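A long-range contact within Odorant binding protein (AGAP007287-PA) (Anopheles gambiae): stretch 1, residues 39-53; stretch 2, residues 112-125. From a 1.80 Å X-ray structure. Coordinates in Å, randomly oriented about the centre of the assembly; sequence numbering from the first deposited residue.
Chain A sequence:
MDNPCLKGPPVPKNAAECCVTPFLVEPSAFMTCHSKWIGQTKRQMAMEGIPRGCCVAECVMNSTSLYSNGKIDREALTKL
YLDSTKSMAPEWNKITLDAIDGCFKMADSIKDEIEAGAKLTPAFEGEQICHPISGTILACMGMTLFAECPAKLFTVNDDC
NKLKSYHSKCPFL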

# COMPACT_ATOMS: atom_id res chain seq x y z
N GLY A 39 -12.12 0.91 9.22
CA GLY A 39 -12.94 1.86 9.96
C GLY A 39 -12.11 3.02 10.48
O GLY A 39 -12.34 4.18 10.13
N GLN A 40 -11.09 2.69 11.25
CA GLN A 40 -10.21 3.71 11.79
C GLN A 40 -9.32 4.29 10.70
O GLN A 40 -8.97 5.46 10.79
N THR A 41 -8.94 3.50 9.67
CA THR A 41 -8.11 4.04 8.58
C THR A 41 -8.82 5.22 7.88
O THR A 41 -8.21 6.28 7.64
N LYS A 42 -10.11 5.04 7.60
CA LYS A 42 -10.94 6.08 6.96
C LYS A 42 -11.04 7.29 7.87
O LYS A 42 -10.93 8.41 7.39
N ARG A 43 -11.20 7.07 9.20
CA ARG A 43 -11.25 8.19 10.14
C ARG A 43 -9.94 8.98 10.09
O ARG A 43 -9.95 10.21 10.11
N GLN A 44 -8.81 8.26 10.04
CA GLN A 44 -7.47 8.89 9.99
C GLN A 44 -7.23 9.69 8.70
O GLN A 44 -6.41 10.60 8.71
N MET A 45 -7.95 9.39 7.60
CA MET A 45 -7.83 10.20 6.38
C MET A 45 -8.41 11.60 6.56
O MET A 45 -8.15 12.46 5.72
N ALA A 46 -9.27 11.81 7.58
CA ALA A 46 -9.95 13.08 7.84
C ALA A 46 -9.32 13.79 9.03
O ALA A 46 -10.00 14.53 9.76
N MET A 47 -8.01 13.58 9.24
CA MET A 47 -7.30 14.22 10.35
C MET A 47 -6.11 14.98 9.82
O MET A 47 -5.38 14.48 8.97
N GLU A 48 -5.96 16.22 10.26
CA GLU A 48 -4.88 17.07 9.79
C GLU A 48 -3.58 16.74 10.51
O GLU A 48 -3.57 15.97 11.47
N GLY A 49 -2.49 17.37 10.05
CA GLY A 49 -1.19 17.22 10.68
C GLY A 49 -0.37 16.07 10.12
O GLY A 49 -0.50 15.70 8.96
N ILE A 50 0.53 15.56 10.94
CA ILE A 50 1.44 14.49 10.53
C ILE A 50 0.64 13.25 10.09
O ILE A 50 -0.31 12.89 10.81
N PRO A 51 0.95 12.65 8.89
CA PRO A 51 0.22 11.44 8.45
C PRO A 51 0.20 10.36 9.53
O PRO A 51 1.19 10.17 10.23
N ARG A 52 -0.97 9.75 9.76
CA ARG A 52 -1.11 8.75 10.82
C ARG A 52 -0.87 7.39 10.19
O ARG A 52 -1.36 7.15 9.08
N GLY A 53 -0.12 6.52 10.88
CA GLY A 53 0.22 5.18 10.39
C GLY A 53 -0.98 4.33 10.06
O GLY A 53 -1.98 4.34 10.79
N ASP A 112 11.99 11.31 9.26
CA ASP A 112 11.56 12.14 10.39
C ASP A 112 10.04 12.21 10.57
O ASP A 112 9.55 12.05 11.70
N GLU A 113 9.31 12.37 9.47
CA GLU A 113 7.85 12.40 9.47
C GLU A 113 7.29 11.04 9.90
O GLU A 113 6.38 10.99 10.74
N ILE A 114 7.87 9.94 9.38
CA ILE A 114 7.45 8.58 9.77
C ILE A 114 7.67 8.39 11.29
O ILE A 114 6.77 7.94 11.97
N GLU A 115 8.86 8.74 11.79
CA GLU A 115 9.17 8.64 13.21
C GLU A 115 8.26 9.47 14.11
O GLU A 115 7.87 9.00 15.18
N ALA A 116 7.87 10.66 13.66
CA ALA A 116 6.95 11.52 14.41
C ALA A 116 5.55 10.92 14.42
O ALA A 116 4.90 10.92 15.46
N GLY A 117 5.15 10.33 13.29
CA GLY A 117 3.87 9.65 13.15
C GLY A 117 3.76 8.48 14.13
O GLY A 117 2.72 8.31 14.76
N ALA A 118 4.84 7.73 14.31
CA ALA A 118 4.87 6.61 15.25
C ALA A 118 4.62 7.07 16.72
O ALA A 118 4.14 6.27 17.54
N LYS A 119 4.91 8.35 17.02
CA LYS A 119 4.78 8.92 18.37
C LYS A 119 3.47 9.67 18.64
O LYS A 119 3.25 10.18 19.74
N LEU A 120 2.55 9.67 17.65
CA LEU A 120 1.27 10.35 17.81
C LEU A 120 0.43 9.67 18.90
O LEU A 120 0.56 8.47 19.15
N THR A 121 -0.38 10.45 19.58
CA THR A 121 -1.26 9.94 20.63
C THR A 121 -2.67 9.82 20.07
O THR A 121 -3.01 10.60 19.19
N PRO A 122 -3.49 8.85 20.56
CA PRO A 122 -4.86 8.70 20.03
C PRO A 122 -5.67 10.00 20.07
O PRO A 122 -5.72 10.66 21.10
N ALA A 123 -6.20 10.44 18.91
CA ALA A 123 -6.96 11.71 18.84
C ALA A 123 -8.47 11.54 18.83
O ALA A 123 -9.21 12.53 18.84
N PHE A 124 -8.93 10.29 18.81
CA PHE A 124 -10.33 9.98 19.07
C PHE A 124 -10.47 8.63 19.75
O PHE A 124 -9.51 7.88 19.88
N GLU A 125 -11.69 8.32 20.19
CA GLU A 125 -11.92 7.21 21.11
C GLU A 125 -11.66 5.87 20.42
O GLU A 125 -12.30 5.54 19.42

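Contacts between distant segments of a chain are often built from a few long side chains that lie flat against their neighbours, while the polar backbone left between them is served by water. The pairing of residues 39-53 with 112-125 in this odorant binding protein is a compact example, burying 654 Å² in all. Two helical segments and their trailing loops meet here, and most of the buried surface comes from residues in the loops.

Stretch 1 enters as a helix, whose first inward-pointing residue is Gln40. With chi1 in p, its CB lies 4.2 Å from CZ of Phe124, at the edge of the ring, while its amide finds hydrogen bonds elsewhere in the structure. Thr41 points away. Arg43, nearly one helical turn after Gln40, points toward stretch 2, and its m, t, p course lays the guanidinium flat on Phe124. The planes are inclined by only 14° and CZ of Arg43 sits 3.8 Å from the centroid of the Phe124 ring, so the charge faces the pi cloud in a cation-pi stack; CD of Arg43 adds a CH-pi contact over the same ring, 4.0 Å from its centroid. Phe124, in p with chi2 at 82°, gives up more surface to the contact than any other residue.

A type I turn from Gln44 to Met47 then redirects the chain. Met47 (m, t, p) points in and serves two neighbours: its SD approaches CE2 of Phe124 at 3.9 Å, a sulfur-aromatic contact at the ring edge, and its CE packs 3.4 Å from CB of Ala123. Gly49, at phi 89°, has a backbone conformation in which a CB would jam against the preceding carbonyl.

Ile50 (m, t) supplies the apolar filling against the second helix. Its CD1 lies 4.0 Å from CB of Ala116, and its CG2 reaches N of Gly117 at 3.7 Å and CD1 of Leu120 at 4.3 Å. At Gly117 an ideal CB would fall 3.1 Å from O of Pro51, a tight fit, so the bare backbone leaves room for that carbonyl. Pro51 points sideways, its CG 3.6 Å from OE1 of Glu113, whose extended t, t side chain brings its end nearer. Water 1 joins the backbones here, donating to O of Pro51 (2.8 Å) and to O of Glu113 (2.9 Å).

Arg52 starts sideways, with chi1 in m and chi2 and chi3 between wells, but its end swings inward. CD1 of Leu120 (m, t) covers one face of the guanidinium, 4.0 Å from NE of Arg52. At the edge, NH1 of Arg52 gives a weak hydrogen bond of 3.3 Å to O of Thr121, and water 2 reinforces it by accepting from NH2 of Arg52 (2.5 Å) and donating to O of Thr121 (2.8 Å). At Gly53 the side chains give out, and water 3 spans the gap between N of Gly53 (2.7 Å) and O of Gly117 (2.8 Å).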

# COMPACT_ATOMS: atom_id res chain seq x y z
CB GLN A 40 -9.47 3.27 13.06
CG GLN A 40 -8.28 2.34 12.87
CD GLN A 40 -7.24 2.60 13.95
OE1 GLN A 40 -7.56 2.67 15.16
NE2 GLN A 40 -5.97 2.73 13.55
CB THR A 41 -7.58 2.93 7.68
OG1 THR A 41 -6.84 2.02 8.51
CG2 THR A 41 -6.67 3.46 6.56
CB LYS A 42 -12.32 5.53 6.58
CG LYS A 42 -12.21 4.57 5.39
CD LYS A 42 -13.55 4.08 4.92
CE LYS A 42 -13.47 3.66 3.48
NZ LYS A 42 -14.74 3.01 3.04
CB ARG A 43 -11.50 7.70 11.58
CG ARG A 43 -12.96 7.35 11.83
CD ARG A 43 -13.30 7.37 13.31
NE ARG A 43 -13.37 8.73 13.87
CZ ARG A 43 -13.86 9.01 15.06
NH1 ARG A 43 -14.33 8.04 15.84
NH2 ARG A 43 -13.90 10.26 15.49
CB GLN A 44 -6.36 7.88 10.23
CG GLN A 44 -6.38 7.26 11.65
CD GLN A 44 -5.36 6.17 11.75
OE1 GLN A 44 -5.14 5.41 10.79
NE2 GLN A 44 -4.67 6.10 12.88
CB MET A 45 -8.64 9.57 5.23
CG MET A 45 -8.00 8.42 4.63
SD MET A 45 -9.19 7.82 3.41
CE MET A 45 -8.87 6.13 3.61
CB ALA A 46 -11.44 12.81 8.11
CB MET A 47 -6.90 13.22 11.43
CG MET A 47 -8.12 12.63 12.15
SD MET A 47 -7.69 11.14 13.03
CE MET A 47 -6.91 11.85 14.39
CB GLU A 48 -5.23 18.54 9.96
CG GLU A 48 -5.23 19.03 11.39
CD GLU A 48 -5.68 20.46 11.59
OE1 GLU A 48 -5.93 21.17 10.59
OE2 GLU A 48 -5.80 20.87 12.77
CB ILE A 50 2.39 14.17 11.71
CG1 ILE A 50 3.24 15.42 12.04
CG2 ILE A 50 3.26 12.93 11.44
CD1 ILE A 50 3.80 15.40 13.43
CB PRO A 51 0.99 10.99 7.21
CG PRO A 51 1.55 12.29 6.64
CD PRO A 51 1.99 13.01 7.90
CB ARG A 52 -2.53 8.84 11.47
CG ARG A 52 -2.93 10.26 11.89
CD ARG A 52 -3.81 10.30 13.12
NE ARG A 52 -3.46 11.51 13.85
CZ ARG A 52 -3.39 11.64 15.17
NH1 ARG A 52 -3.76 10.64 15.97
NH2 ARG A 52 -3.04 12.79 15.70
CB ASP A 112 12.23 13.51 10.34
CG ASP A 112 13.74 13.41 10.59
OD1 ASP A 112 14.18 12.44 11.28
OD2 ASP A 112 14.48 14.29 10.11
CB GLU A 113 7.36 12.75 8.07
CG GLU A 113 5.86 12.81 7.96
CD GLU A 113 5.44 13.10 6.54
OE1 GLU A 113 5.08 12.15 5.81
OE2 GLU A 113 5.55 14.28 6.13
CB ILE A 114 8.21 7.52 8.92
CG1 ILE A 114 7.70 7.54 7.45
CG2 ILE A 114 8.07 6.11 9.55
CD1 ILE A 114 8.53 6.67 6.42
CB GLU A 115 10.66 8.90 13.46
CG GLU A 115 11.52 7.73 13.02
CD GLU A 115 11.00 6.34 13.34
OE1 GLU A 115 10.79 6.03 14.54
OE2 GLU A 115 10.78 5.56 12.39
CB ALA A 116 6.93 12.90 13.80
CB ALA A 118 6.22 5.92 15.16
CB LYS A 119 6.01 9.77 18.69
CG LYS A 119 7.32 8.97 18.63
CD LYS A 119 8.29 9.40 19.71
CE LYS A 119 9.71 8.95 19.47
NZ LYS A 119 10.60 9.30 20.62
CB LEU A 120 0.50 10.34 16.47
CG LEU A 120 1.11 11.18 15.33
CD1 LEU A 120 0.44 10.86 13.98
CD2 LEU A 120 1.04 12.67 15.63
CB THR A 121 -1.19 10.80 21.90
OG1 THR A 121 -1.46 12.16 21.58
CG2 THR A 121 0.14 10.69 22.60
CB PRO A 122 -5.46 7.62 20.93
CG PRO A 122 -4.29 6.81 21.35
CD PRO A 122 -3.22 7.81 21.59
CB ALA A 123 -6.49 12.56 17.67
CB PHE A 124 -11.13 10.00 17.77
CG PHE A 124 -10.73 8.93 16.79
CD1 PHE A 124 -11.21 7.64 16.92
CD2 PHE A 124 -9.87 9.22 15.75
CE1 PHE A 124 -10.85 6.66 16.03
CE2 PHE A 124 -9.50 8.23 14.85
CZ PHE A 124 -9.99 6.95 14.99
CB GLU A 125 -13.34 7.25 21.66
CG GLU A 125 -13.46 7.90 23.03
CD GLU A 125 -12.37 7.45 23.99
OE1 GLU A 125 -11.54 8.29 24.39
OE2 GLU A 125 -12.35 6.25 24.34
O HOH W 1 3.94 9.98 9.62
O HOH W 2 -2.56 13.20 18.14
O HOH W 3 0.78 6.75 13.40